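Local coordinates for uncharacterized protein (Escherichia coli UMEA 3162-1, PDB 4X5M), which mediates sugar transport down a concentration gradient across the membrane as a homodimer, probably by rocking movements that open a central cavity alternately to either side, at residues A[18-23]-A[70-75]; A[7-12]-A[62-67]. All blocks are in the same frame, centred on the assembly; numbering follows the deposited sequence.

Contact 1. Residues A[18-23]-A[70-75]; sequences AFAPQS and LFLAAP. With OLA (oleic acid), chain E; OLB ((2S)-2,3-dihydroxypropyl (9Z)-octadec-9-enoate), chain G.
Leu-72 overlaps Ala-20 and Ser-23, bringing helix 60-86 against the start of helix 20-29. Within 70-75 it is the residue that makes the contact, and it loses more surface here than any other residue of the two segments. Its CG stands anti to the carbonyl carbon (chi1 -76°), and a fully extended second torsion (chi2 177°) sends CD1 outward as the leading atom. That methyl meets the methyl of Ala-20, with CD1 of Leu-72 4.0 Å from CB of Ala-20. Closer to the backbone, Ser-23 adds a second touch through its methylene: its CB is 4.3 Å from CB of Leu-72 and 4.1 Å from the backbone O of Leu-72. The nearest pair of CA atoms, Ser-23 and Leu-72, is 6.2 Å apart, a spacing that the small side chains of Ala-20 and Ser-23 allow.

Phe-19 sits at the N-cap of helix 20-29, with its O accepting from the N of Gln-22 at 3.1 Å, and helix 60-86 is kinked at Pro-75, whose N makes no bond to the preceding turn. Pro-21 and Gln-22 form the Pro-Gln pair that names the PQ-loop family. The Phe-19 ring leads away from Leu-72, taking C11 of the OLB chain over one face, 3.6 Å above its plane, and meeting Phe-43 and Tyr-40 of the second subunit edge-to-face. On the outer side of helix 60-86, CZ of Phe-71 lies 3.6 Å from C15 of oleic acid E. With 134 Å² buried in all and no hydrogen bond between the segments, the contact rests on nondirectional van der Waals packing, so shape and not a polar bond sets how the two helices lie at this point.

Contact 2. Residues A[7-12]-A[62-67]; sequences TGLFAA and VLIANI. With OLB ((2S)-2,3-dihydroxypropyl (9Z)-octadec-9-enoate), chain G; OLA (oleic acid), chain F.
Leu-9 reaches Ile-64 first along helix 3-17, its CD2 lying 4.2 Å from CG2 of Ile-64. Oleic acid F runs beside this pair, with C17 3.8 Å from CD1 of Ile-64, whose CG1 stands anti to the backbone N (chi1 -166°), which carries CD1 to the lipid. One turn after Leu-9, Ala-12 meets Ala-65 methyl to methyl, CB to CB 3.8 Å. Their CA atoms are 5.1 Å apart, evidence of a close approach that two small residues permit.

On helix 60-86, Asn-66 follows Ala-65 and turns to the OLB headgroup. Its ND2 donates to O of Val-62 at 2.8 Å, nearly straight (169°), with that oxygen lying in the plane of the Asn-66 amide; the N of Asn-66 reaches that same oxygen from the opposite face. ND2 also donates to O23 of OLB at 2.9 Å, more bent (139°). Replacing this residue by an alanine removes the amide, which would probably leave O23 of OLB without this donor and take one of the two bonds from Val-62 O. Asn-66 of the second subunit also hydrogen-bonds OLB, while Trp-50 of the same chain packs on Asn-66 here, an arrangement consistent with the central cargo cavity of a SemiSWEET dimer.

The two contacts lie about 15 Å apart, centre to centre, and share helix 60-86. Contact 2 joins it to helix 3-17 and contact 1 to helix 20-29, the next helix in the chain; both partners belong to the first transmembrane segment, which is broken between them. Along the chain the order is 7-12, 18-23, 62-67, 70-75, so the first segment runs beside the third in the same direction, with helix 37-57 coming between them in sequence. This is the parallel pairing of the three-helix PQ-loop bundle. One OLB molecule touches both levels, and both touch the second subunit, consistent with a place beside the central cavity of the dimer.

Contact 1. Residues A[18-23]-A[70-75]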
loop_
_atom_site.group_PDB
_atom_site.type_symbol
_atom_site.label_atom_id
_atom_site.label_comp_id
_atom_site.label_asym_id
_atom_site.label_seq_id
_atom_site.Cartn_x
_atom_site.Cartn_y
_atom_site.Cartn_z
ATOM N N ALA A 18 0.708 -7.541 4.894
ATOM C CA ALA A 18 2.167 -7.462 4.889
ATOM C C ALA A 18 2.675 -6.497 5.951
ATOM O O ALA A 18 3.536 -6.845 6.758
ATOM C CB ALA A 18 2.677 -7.041 3.521
ATOM N N PHE A 19 2.137 -5.283 5.942
ATOM C CA PHE A 19 2.578 -4.244 6.865
ATOM C C PHE A 19 1.501 -3.891 7.883
ATOM O O PHE A 19 1.596 -2.877 8.574
ATOM C CB PHE A 19 2.998 -2.994 6.094
ATOM C CG PHE A 19 4.131 -3.228 5.139
ATOM C CD1 PHE A 19 5.438 -3.263 5.592
ATOM C CD2 PHE A 19 3.889 -3.414 3.789
ATOM C CE1 PHE A 19 6.484 -3.478 4.718
ATOM C CE2 PHE A 19 4.930 -3.629 2.909
ATOM C CZ PHE A 19 6.230 -3.662 3.374
ATOM N N ALA A 20 0.475 -4.731 7.965
ATOM C CA ALA A 20 -0.585 -4.560 8.956
ATOM C C ALA A 20 -0.078 -4.545 10.408
ATOM O O ALA A 20 -0.588 -3.770 11.216
ATOM C CB ALA A 20 -1.648 -5.642 8.782
ATOM N N PRO A 21 0.912 -5.399 10.755
ATOM C CA PRO A 21 1.431 -5.306 12.126
ATOM C C PRO A 21 2.001 -3.933 12.493
ATOM O O PRO A 21 2.021 -3.589 13.675
ATOM C CB PRO A 21 2.535 -6.366 12.151
ATOM C CG PRO A 21 2.080 -7.382 11.178
ATOM C CD PRO A 21 1.430 -6.603 10.072
ATOM N N GLN A 22 2.455 -3.168 11.504
ATOM C CA GLN A 22 2.963 -1.822 11.756
ATOM C C GLN A 22 1.848 -0.879 12.200
ATOM O O GLN A 22 2.010 -0.118 13.154
ATOM C CB GLN A 22 3.658 -1.261 10.510
ATOM C CG GLN A 22 4.991 -1.918 10.180
ATOM C CD GLN A 22 5.787 -1.132 9.154
ATOM O OE1 GLN A 22 5.258 -0.235 8.497
ATOM N NE2 GLN A 22 7.067 -1.460 9.017
ATOM N N SER A 23 0.719 -0.932 11.499
ATOM C CA SER A 23 -0.437 -0.108 11.837
ATOM C C SER A 23 -1.023 -0.509 13.185
ATOM O O SER A 23 -1.388 0.346 13.992
ATOM C CB SER A 23 -1.509 -0.210 10.750
ATOM O OG SER A 23 -1.044 0.326 9.524
ATOM N N LEU A 70 -8.633 0.910 4.953
ATOM C CA LEU A 70 -9.287 2.069 5.551
ATOM C C LEU A 70 -9.414 1.919 7.066
ATOM O O LEU A 70 -9.174 2.866 7.813
ATOM C CB LEU A 70 -10.669 2.284 4.926
ATOM C CG LEU A 70 -11.503 3.435 5.495
ATOM C CD1 LEU A 70 -10.813 4.771 5.259
ATOM C CD2 LEU A 70 -12.901 3.434 4.893
ATOM N N PHE A 71 -9.782 0.722 7.511
ATOM C CA PHE A 71 -9.947 0.448 8.937
ATOM C C PHE A 71 -8.612 0.412 9.678
ATOM O O PHE A 71 -8.576 0.438 10.908
ATOM C CB PHE A 71 -10.691 -0.874 9.147
ATOM C CG PHE A 71 -12.186 -0.730 9.178
ATOM C CD1 PHE A 71 -12.913 -0.637 8.002
ATOM C CD2 PHE A 71 -12.866 -0.693 10.384
ATOM C CE1 PHE A 71 -14.289 -0.506 8.030
ATOM C CE2 PHE A 71 -14.241 -0.562 10.419
ATOM C CZ PHE A 71 -14.954 -0.469 9.241
ATOM N N LEU A 72 -7.519 0.345 8.926
ATOM C CA LEU A 72 -6.185 0.353 9.513
ATOM C C LEU A 72 -5.550 1.736 9.433
ATOM O O LEU A 72 -4.882 2.177 10.367
ATOM C CB LEU A 72 -5.287 -0.678 8.822
ATOM C CG LEU A 72 -5.517 -2.142 9.199
ATOM C CD1 LEU A 72 -4.617 -3.059 8.384
ATOM C CD2 LEU A 72 -5.283 -2.343 10.689
ATOM N N ALA A 73 -5.773 2.420 8.316
ATOM C CA ALA A 73 -5.139 3.710 8.061
ATOM C C ALA A 73 -5.832 4.864 8.781
ATOM O O ALA A 73 -5.170 5.756 9.312
ATOM C CB ALA A 73 -5.093 3.983 6.563
ATOM N N ALA A 74 -7.162 4.852 8.790
ATOM C CA ALA A 74 -7.929 5.929 9.414
ATOM C C ALA A 74 -7.645 6.090 10.916
ATOM O O ALA A 74 -7.459 7.216 11.377
ATOM C CB ALA A 74 -9.429 5.725 9.177
ATOM N N PRO A 75 -7.610 4.982 11.687
ATOM C CA PRO A 75 -7.268 5.162 13.103
ATOM C C PRO A 75 -5.857 5.710 13.310
ATOM O O PRO A 75 -5.632 6.461 14.259
ATOM C CB PRO A 75 -7.386 3.744 13.675
ATOM C CG PRO A 75 -8.336 3.058 12.772
ATOM C CD PRO A 75 -8.017 3.591 11.411
HETATM C C1 OLA E . -21.241 -3.519 -2.981
HETATM O O1 OLA E . -22.275 -2.822 -3.160
HETATM O O2 OLA E . -20.730 -4.147 -3.944
HETATM C C2 OLA E . -20.611 -3.596 -1.607
HETATM C C3 OLA E . -19.781 -2.354 -1.371
HETATM C C4 OLA E . -20.090 -1.769 -0.010
HETATM C C5 OLA E . -19.707 -0.305 -0.021
HETATM C C6 OLA E . -19.334 0.155 1.372
HETATM C C7 OLA E . -18.711 1.531 1.287
HETATM C C8 OLA E . -18.315 2.000 2.670
HETATM C C9 OLA E . -16.880 1.603 2.940
HETATM C C10 OLA E . -16.349 1.743 4.173
HETATM C C11 OLA E . -17.178 2.297 5.312
HETATM C C12 OLA E . -16.358 2.267 6.582
HETATM C C13 OLA E . -17.205 2.703 7.757
HETATM C C14 OLA E . -16.422 3.673 8.618
HETATM C C15 OLA E . -15.070 3.088 8.969
HETATM C C16 OLA E . -14.169 4.189 9.482
HETATM C C17 OLA E . -12.766 3.654 9.671
HETATM C C18 OLA E . -12.688 2.876 10.966
HETATM C C1 OLB G . -4.334 -0.487 -1.664
HETATM C C2 OLB G . -3.354 -0.865 -0.575
HETATM C C3 OLB G . -2.431 0.312 -0.345
HETATM C C4 OLB G . -0.983 -0.138 -0.357
HETATM C C5 OLB G . -0.121 0.942 -0.989
HETATM O O19 OLB G . -4.631 0.678 -1.832
HETATM O O20 OLB G . -4.886 -1.482 -2.486
HETATM C C21 OLB G . -5.321 -1.001 -3.734
HETATM C C22 OLB G . -5.586 -2.173 -4.648
HETATM O O23 OLB G . -6.975 -2.347 -4.784
HETATM C C24 OLB G . -4.979 -1.898 -6.003
HETATM O O25 OLB G . -3.698 -2.481 -6.058
HETATM C C6 OLB G . 1.337 0.531 -1.092
HETATM C C7 OLB G . 1.956 0.420 0.291
HETATM C C8 OLB G . 3.071 1.432 0.531
HETATM C C9 OLB G . 4.436 0.875 0.157
HETATM C C10 OLB G . 5.218 0.178 1.013
HETATM C C11 OLB G . 4.791 -0.087 2.438
HETATM C C12 OLB G . 5.217 1.056 3.340
HETATM C C13 OLB G . 4.025 1.416 4.201
HETATM C C14 OLB G . 4.086 2.854 4.664
HETATM C C15 OLB G . 2.828 3.139 5.452
HETATM C C16 OLB G . 1.633 2.938 4.545
HETATM C C17 OLB G . 0.523 2.240 5.300
HETATM C C18 OLB G . -0.174 1.290 4.354
#

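Contact 2. Residues A[7-12]-A[62-67]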
loop_
_atom_site.group_PDB
_atom_site.type_symbol
_atom_site.label_atom_id
_atom_site.label_comp_id
_atom_site.label_asym_id
_atom_site.label_seq_id
_atom_site.Cartn_x
_atom_site.Cartn_y
_atom_site.Cartn_z
ATOM N N THR A 7 -7.394 -15.106 -7.256
ATOM C CA THR A 7 -6.105 -14.456 -7.468
ATOM C C THR A 7 -6.084 -13.076 -6.818
ATOM O O THR A 7 -5.106 -12.696 -6.170
ATOM C CB THR A 7 -5.779 -14.320 -8.969
ATOM O OG1 THR A 7 -5.857 -15.605 -9.595
ATOM C CG2 THR A 7 -4.381 -13.750 -9.166
ATOM N N GLY A 8 -7.172 -12.332 -6.990
ATOM C CA GLY A 8 -7.296 -11.012 -6.400
ATOM C C GLY A 8 -7.336 -11.061 -4.885
ATOM O O GLY A 8 -6.714 -10.238 -4.211
ATOM N N LEU A 9 -8.073 -12.029 -4.349
ATOM C CA LEU A 9 -8.154 -12.224 -2.906
ATOM C C LEU A 9 -6.803 -12.669 -2.358
ATOM O O LEU A 9 -6.410 -12.283 -1.256
ATOM C CB LEU A 9 -9.236 -13.249 -2.560
ATOM C CG LEU A 9 -10.658 -12.860 -2.965
ATOM C CD1 LEU A 9 -11.634 -13.984 -2.662
ATOM C CD2 LEU A 9 -11.075 -11.577 -2.263
ATOM N N PHE A 10 -6.105 -13.486 -3.141
ATOM C CA PHE A 10 -4.745 -13.907 -2.822
ATOM C C PHE A 10 -3.840 -12.682 -2.738
ATOM O O PHE A 10 -3.052 -12.537 -1.802
ATOM C CB PHE A 10 -4.233 -14.889 -3.880
ATOM C CG PHE A 10 -2.896 -15.500 -3.563
ATOM C CD1 PHE A 10 -2.808 -16.634 -2.773
ATOM C CD2 PHE A 10 -1.730 -14.958 -4.081
ATOM C CE1 PHE A 10 -1.582 -17.206 -2.489
ATOM C CE2 PHE A 10 -0.501 -15.525 -3.800
ATOM C CZ PHE A 10 -0.426 -16.652 -3.005
ATOM N N ALA A 11 -3.977 -11.800 -3.722
ATOM C CA ALA A 11 -3.221 -10.556 -3.769
ATOM C C ALA A 11 -3.601 -9.634 -2.619
ATOM O O ALA A 11 -2.733 -9.059 -1.960
ATOM C CB ALA A 11 -3.446 -9.854 -5.100
ATOM N N ALA A 12 -4.903 -9.495 -2.390
ATOM C CA ALA A 12 -5.415 -8.628 -1.335
ATOM C C ALA A 12 -4.916 -9.064 0.038
ATOM O O ALA A 12 -4.582 -8.227 0.874
ATOM C CB ALA A 12 -6.938 -8.606 -1.363
ATOM N N VAL A 62 -10.566 -5.759 -4.941
ATOM C CA VAL A 62 -10.174 -4.368 -4.755
ATOM C C VAL A 62 -10.928 -3.757 -3.579
ATOM O O VAL A 62 -10.356 -3.022 -2.772
ATOM C CB VAL A 62 -10.434 -3.537 -6.030
ATOM C CG1 VAL A 62 -10.261 -2.050 -5.756
ATOM C CG2 VAL A 62 -9.511 -3.991 -7.155
ATOM N N LEU A 63 -12.214 -4.083 -3.483
ATOM C CA LEU A 63 -13.074 -3.566 -2.424
ATOM C C LEU A 63 -12.582 -3.933 -1.027
ATOM O O LEU A 63 -12.291 -3.051 -0.219
ATOM C CB LEU A 63 -14.507 -4.069 -2.610
ATOM C CG LEU A 63 -15.478 -3.098 -3.281
ATOM C CD1 LEU A 63 -16.869 -3.707 -3.385
ATOM C CD2 LEU A 63 -15.522 -1.783 -2.517
ATOM N N ILE A 64 -12.488 -5.229 -0.745
ATOM C CA ILE A 64 -12.133 -5.689 0.594
ATOM C C ILE A 64 -10.707 -5.285 0.969
ATOM O O ILE A 64 -10.411 -5.059 2.141
ATOM C CB ILE A 64 -12.296 -7.227 0.732
ATOM C CG1 ILE A 64 -12.251 -7.644 2.205
ATOM C CG2 ILE A 64 -11.241 -7.973 -0.081
ATOM C CD1 ILE A 64 -12.400 -9.135 2.423
ATOM N N ALA A 65 -9.833 -5.171 -0.026
ATOM C CA ALA A 65 -8.450 -4.782 0.219
ATOM C C ALA A 65 -8.377 -3.370 0.787
ATOM O O ALA A 65 -7.668 -3.113 1.760
ATOM C CB ALA A 65 -7.634 -4.881 -1.061
ATOM N N ASN A 66 -9.130 -2.461 0.177
ATOM C CA ASN A 66 -9.095 -1.056 0.560
ATOM C C ASN A 66 -9.998 -0.726 1.744
ATOM O O ASN A 66 -9.757 0.244 2.459
ATOM C CB ASN A 66 -9.465 -0.183 -0.636
ATOM C CG ASN A 66 -8.370 -0.144 -1.683
ATOM O OD1 ASN A 66 -7.443 0.661 -1.596
ATOM N ND2 ASN A 66 -8.472 -1.014 -2.681
ATOM N N ILE A 67 -11.040 -1.527 1.952
ATOM C CA ILE A 67 -11.898 -1.337 3.115
ATOM C C ILE A 67 -11.124 -1.690 4.381
ATOM O O ILE A 67 -11.160 -0.952 5.366
ATOM C CB ILE A 67 -13.186 -2.180 3.030
ATOM C CG1 ILE A 67 -14.114 -1.621 1.950
ATOM C CG2 ILE A 67 -13.907 -2.191 4.370
ATOM C CD1 ILE A 67 -15.354 -2.459 1.710
HETATM C C1 OLB G . -4.334 -0.487 -1.664
HETATM C C2 OLB G . -3.354 -0.865 -0.575
HETATM C C3 OLB G . -2.431 0.312 -0.345
HETATM C C4 OLB G . -0.983 -0.138 -0.357
HETATM C C5 OLB G . -0.121 0.942 -0.989
HETATM O O19 OLB G . -4.631 0.678 -1.832
HETATM O O20 OLB G . -4.886 -1.482 -2.486
HETATM C C21 OLB G . -5.321 -1.001 -3.734
HETATM C C22 OLB G . -5.586 -2.173 -4.648
HETATM O O23 OLB G . -6.975 -2.347 -4.784
HETATM C C24 OLB G . -4.979 -1.898 -6.003
HETATM O O25 OLB G . -3.698 -2.481 -6.058
HETATM C C6 OLB G . 1.337 0.531 -1.092
HETATM C C7 OLB G . 1.956 0.420 0.291
HETATM C C8 OLB G . 3.071 1.432 0.531
HETATM C C9 OLB G . 4.436 0.875 0.157
HETATM C C10 OLB G . 5.218 0.178 1.013
HETATM C C11 OLB G . 4.791 -0.087 2.438
HETATM C C12 OLB G . 5.217 1.056 3.340
HETATM C C13 OLB G . 4.025 1.416 4.201
HETATM C C14 OLB G . 4.086 2.854 4.664
HETATM C C15 OLB G . 2.828 3.139 5.452
HETATM C C16 OLB G . 1.633 2.938 4.545
HETATM C C17 OLB G . 0.523 2.240 5.300
HETATM C C18 OLB G . -0.174 1.290 4.354
HETATM C C12 OLA F . -9.669 -15.006 1.779
HETATM C C13 OLA F . -8.575 -13.997 2.045
HETATM C C14 OLA F . -9.167 -12.606 2.024
HETATM C C15 OLA F . -8.052 -11.584 1.997
HETATM C C16 OLA F . -8.640 -10.225 1.690
HETATM C C17 OLA F . -8.639 -9.383 2.946
HETATM C C18 OLA F . -7.402 -8.513 2.959
#